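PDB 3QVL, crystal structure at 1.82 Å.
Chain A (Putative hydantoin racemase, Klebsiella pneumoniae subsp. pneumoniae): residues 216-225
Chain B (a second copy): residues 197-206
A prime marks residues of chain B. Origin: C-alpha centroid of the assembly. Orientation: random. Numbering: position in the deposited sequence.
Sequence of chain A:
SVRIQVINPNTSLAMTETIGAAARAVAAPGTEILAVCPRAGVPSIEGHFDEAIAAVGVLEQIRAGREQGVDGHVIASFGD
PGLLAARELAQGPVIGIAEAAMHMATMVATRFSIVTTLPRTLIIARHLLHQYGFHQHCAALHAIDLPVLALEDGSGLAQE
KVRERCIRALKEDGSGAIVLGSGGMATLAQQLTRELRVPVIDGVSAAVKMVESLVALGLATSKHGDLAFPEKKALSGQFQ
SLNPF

Chain A (216-225) ALGLATSKHG
Chain B 197-206: RVPVIDGVSA

Chain A leaves a helix at Gly218, whose positive phi (70/35) forms a Schellman motif. From there the stretch is irregular but mostly extended: Leu219 at -116/137, Ala220 at -139/174, Thr221 at -54/132, Ser222 at -65/128. Lys223 breaks the run at -100/15, followed by His224 at -98/105 and Gly225 at 92/-113. In chain B, Arg197′ has just left a helix (60/30), Val198′ (-137/159) and Pro199′ (-65/116) are extended, Val200′ (-111/112) and Ile201′ (-105/126) are strand, and a new helix begins at Gly203′.

The two stretches run in opposite directions, and the nearest CA pairs fix the register. CA of Leu217 lies 7.2 Å from CA of Ser205′, CA of Leu219 lies 6.0 Å from CA of Pro199′, and CA of Ser222 lies 5.4 Å from CA of Val198′. No direct hydrogen bond crosses. One water bridges the backbones, accepting from Lys223 N at 2.9 Å and donating to Arg197′ O at 2.6 Å.

The contact is mainly apolar and buries 407 Å² over both sides. Leu219 (m, t) points toward chain B. Its methyls bury carbon surface: CD2 is 3.9 Å from Pro199′ CB, and CD1 is 3.8 Å from Ile201′ CG1 (m, t). Pro199′, with a C-gamma exo ring, also meets chain A backbone and serine: its CG is 3.3 Å from Ala220 O, and its CD is 3.5 Å from Ser222 CB.

Leu217 (m, t) reaches the new helix. Its CD2 is 3.4 Å from Ser205′ OG (p), and its CD1 is 4.3 Å from Ala206′ CB. Asp202′ (t) caps that helix, its carboxylate satisfying first-turn amides that lack a helical carbonyl partner: OD2 accepts from Ser205′ N at 3.0 Å, and OD1 accepts a weak bond from Val204′ N at 2.9 Å.

At the other end, His224 (t, chi2 80°) sets CB 3.5 Å from Val198′ CG1 (m). Its backbone N donates to Ser222 OG (t) at 3.3 Å. Lys223 (m, m, t, t) has its CA-to-CB bond sideways.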

# COMPACT_ATOMS: atom_id res chain seq x y z
N ALA A 216 2.93 32.32 -10.95
CA ALA A 216 2.19 32.71 -12.16
C ALA A 216 0.73 32.25 -12.12
O ALA A 216 -0.14 32.89 -12.71
CB ALA A 216 2.89 32.17 -13.40
N LEU A 217 0.48 31.15 -11.41
CA LEU A 217 -0.88 30.64 -11.23
C LEU A 217 -1.64 31.38 -10.13
O LEU A 217 -2.85 31.19 -9.97
CB LEU A 217 -0.84 29.13 -10.91
CG LEU A 217 -0.40 28.17 -12.02
CD1 LEU A 217 -0.13 26.78 -11.46
CD2 LEU A 217 -1.43 28.11 -13.14
N GLY A 218 -0.93 32.23 -9.40
CA GLY A 218 -1.50 32.95 -8.26
C GLY A 218 -1.80 32.01 -7.10
O GLY A 218 -2.78 32.18 -6.39
N LEU A 219 -0.93 31.01 -6.94
CA LEU A 219 -1.09 30.01 -5.89
C LEU A 219 0.06 30.06 -4.89
O LEU A 219 1.22 30.20 -5.26
CB LEU A 219 -1.20 28.60 -6.48
CG LEU A 219 -2.42 28.26 -7.35
CD1 LEU A 219 -2.19 26.94 -8.08
CD2 LEU A 219 -3.71 28.20 -6.54
N ALA A 220 -0.30 29.96 -3.61
CA ALA A 220 0.67 29.91 -2.52
C ALA A 220 0.22 28.87 -1.50
O ALA A 220 -0.87 28.31 -1.62
CB ALA A 220 0.82 31.28 -1.88
N THR A 221 1.07 28.61 -0.51
CA THR A 221 0.77 27.65 0.55
C THR A 221 -0.57 27.96 1.23
O THR A 221 -0.84 29.10 1.58
CB THR A 221 1.89 27.61 1.61
OG1 THR A 221 3.15 27.40 0.96
CG2 THR A 221 1.66 26.51 2.63
N SER A 222 -1.39 26.92 1.37
CA SER A 222 -2.66 27.04 2.08
C SER A 222 -2.42 27.36 3.55
O SER A 222 -1.66 26.66 4.22
CB SER A 222 -3.47 25.75 1.96
OG SER A 222 -4.71 25.87 2.64
N LYS A 223 -3.07 28.41 4.03
CA LYS A 223 -3.01 28.78 5.44
C LYS A 223 -4.25 28.30 6.18
O LYS A 223 -4.54 28.74 7.30
CB LYS A 223 -2.79 30.29 5.60
CG LYS A 223 -1.43 30.78 5.12
CD LYS A 223 -0.29 30.15 5.92
CE LYS A 223 1.01 30.19 5.15
NZ LYS A 223 2.08 29.44 5.86
N HIS A 224 -4.99 27.40 5.54
CA HIS A 224 -6.15 26.75 6.13
C HIS A 224 -5.75 25.38 6.67
O HIS A 224 -5.53 24.43 5.91
CB HIS A 224 -7.26 26.61 5.08
CG HIS A 224 -8.44 25.82 5.54
ND1 HIS A 224 -9.43 26.35 6.34
CD2 HIS A 224 -8.80 24.54 5.31
CE1 HIS A 224 -10.34 25.43 6.59
NE2 HIS A 224 -9.98 24.32 5.97
N GLY A 225 -5.63 25.30 7.99
CA GLY A 225 -5.38 24.03 8.67
C GLY A 225 -3.93 23.67 8.92
O GLY A 225 -3.24 24.33 9.70
N ARG B 197 -10.03 31.81 0.08
CA ARG B 197 -8.71 32.02 0.70
C ARG B 197 -7.87 30.74 0.83
O ARG B 197 -7.06 30.61 1.75
CB ARG B 197 -8.85 32.74 2.06
N VAL B 198 -8.08 29.81 -0.09
CA VAL B 198 -7.30 28.58 -0.19
C VAL B 198 -6.98 28.31 -1.67
O VAL B 198 -7.66 28.84 -2.55
CB VAL B 198 -8.05 27.34 0.41
CG1 VAL B 198 -8.35 27.54 1.89
CG2 VAL B 198 -9.32 27.03 -0.37
N PRO B 199 -5.94 27.50 -1.94
CA PRO B 199 -5.67 27.13 -3.33
C PRO B 199 -6.80 26.29 -3.93
O PRO B 199 -7.08 25.19 -3.47
CB PRO B 199 -4.38 26.31 -3.24
CG PRO B 199 -3.75 26.71 -1.97
CD PRO B 199 -4.89 27.00 -1.04
N VAL B 200 -7.47 26.85 -4.94
CA VAL B 200 -8.43 26.11 -5.75
C VAL B 200 -7.78 25.96 -7.12
O VAL B 200 -7.58 26.95 -7.83
CB VAL B 200 -9.79 26.83 -5.84
CG1 VAL B 200 -10.79 25.99 -6.64
CG2 VAL B 200 -10.35 27.11 -4.45
N ILE B 201 -7.43 24.73 -7.47
CA ILE B 201 -6.50 24.47 -8.56
C ILE B 201 -7.17 23.96 -9.84
O ILE B 201 -7.92 22.97 -9.81
CB ILE B 201 -5.36 23.51 -8.11
CG1 ILE B 201 -4.59 24.15 -6.95
CG2 ILE B 201 -4.42 23.18 -9.27
CD1 ILE B 201 -3.89 23.17 -6.05
N ASP B 202 -6.90 24.65 -10.93
CA ASP B 202 -7.31 24.23 -12.27
C ASP B 202 -6.14 23.52 -12.95
O ASP B 202 -5.05 24.08 -13.07
CB ASP B 202 -7.76 25.43 -13.10
CG ASP B 202 -7.66 25.19 -14.59
OD1 ASP B 202 -8.15 24.14 -15.07
OD2 ASP B 202 -7.10 26.06 -15.30
N GLY B 203 -6.39 22.30 -13.41
CA GLY B 203 -5.38 21.49 -14.07
C GLY B 203 -4.94 22.00 -15.43
O GLY B 203 -3.81 21.75 -15.85
N VAL B 204 -5.83 22.71 -16.13
CA VAL B 204 -5.52 23.27 -17.45
C VAL B 204 -4.35 24.25 -17.34
O VAL B 204 -3.33 24.08 -18.00
CB VAL B 204 -6.75 23.96 -18.10
CG1 VAL B 204 -6.37 24.61 -19.43
CG2 VAL B 204 -7.88 22.95 -18.31
N SER B 205 -4.52 25.26 -16.49
CA SER B 205 -3.49 26.27 -16.26
C SER B 205 -2.21 25.65 -15.69
O SER B 205 -1.11 26.01 -16.11
CB SER B 205 -4.02 27.37 -15.33
OG SER B 205 -4.46 26.84 -14.09
N ALA B 206 -2.37 24.71 -14.76
CA ALA B 206 -1.25 24.00 -14.14
C ALA B 206 -0.43 23.21 -15.16
O ALA B 206 0.80 23.23 -15.12
CB ALA B 206 -1.75 23.10 -13.02
O HOH W 1 -4.54 30.25 2.38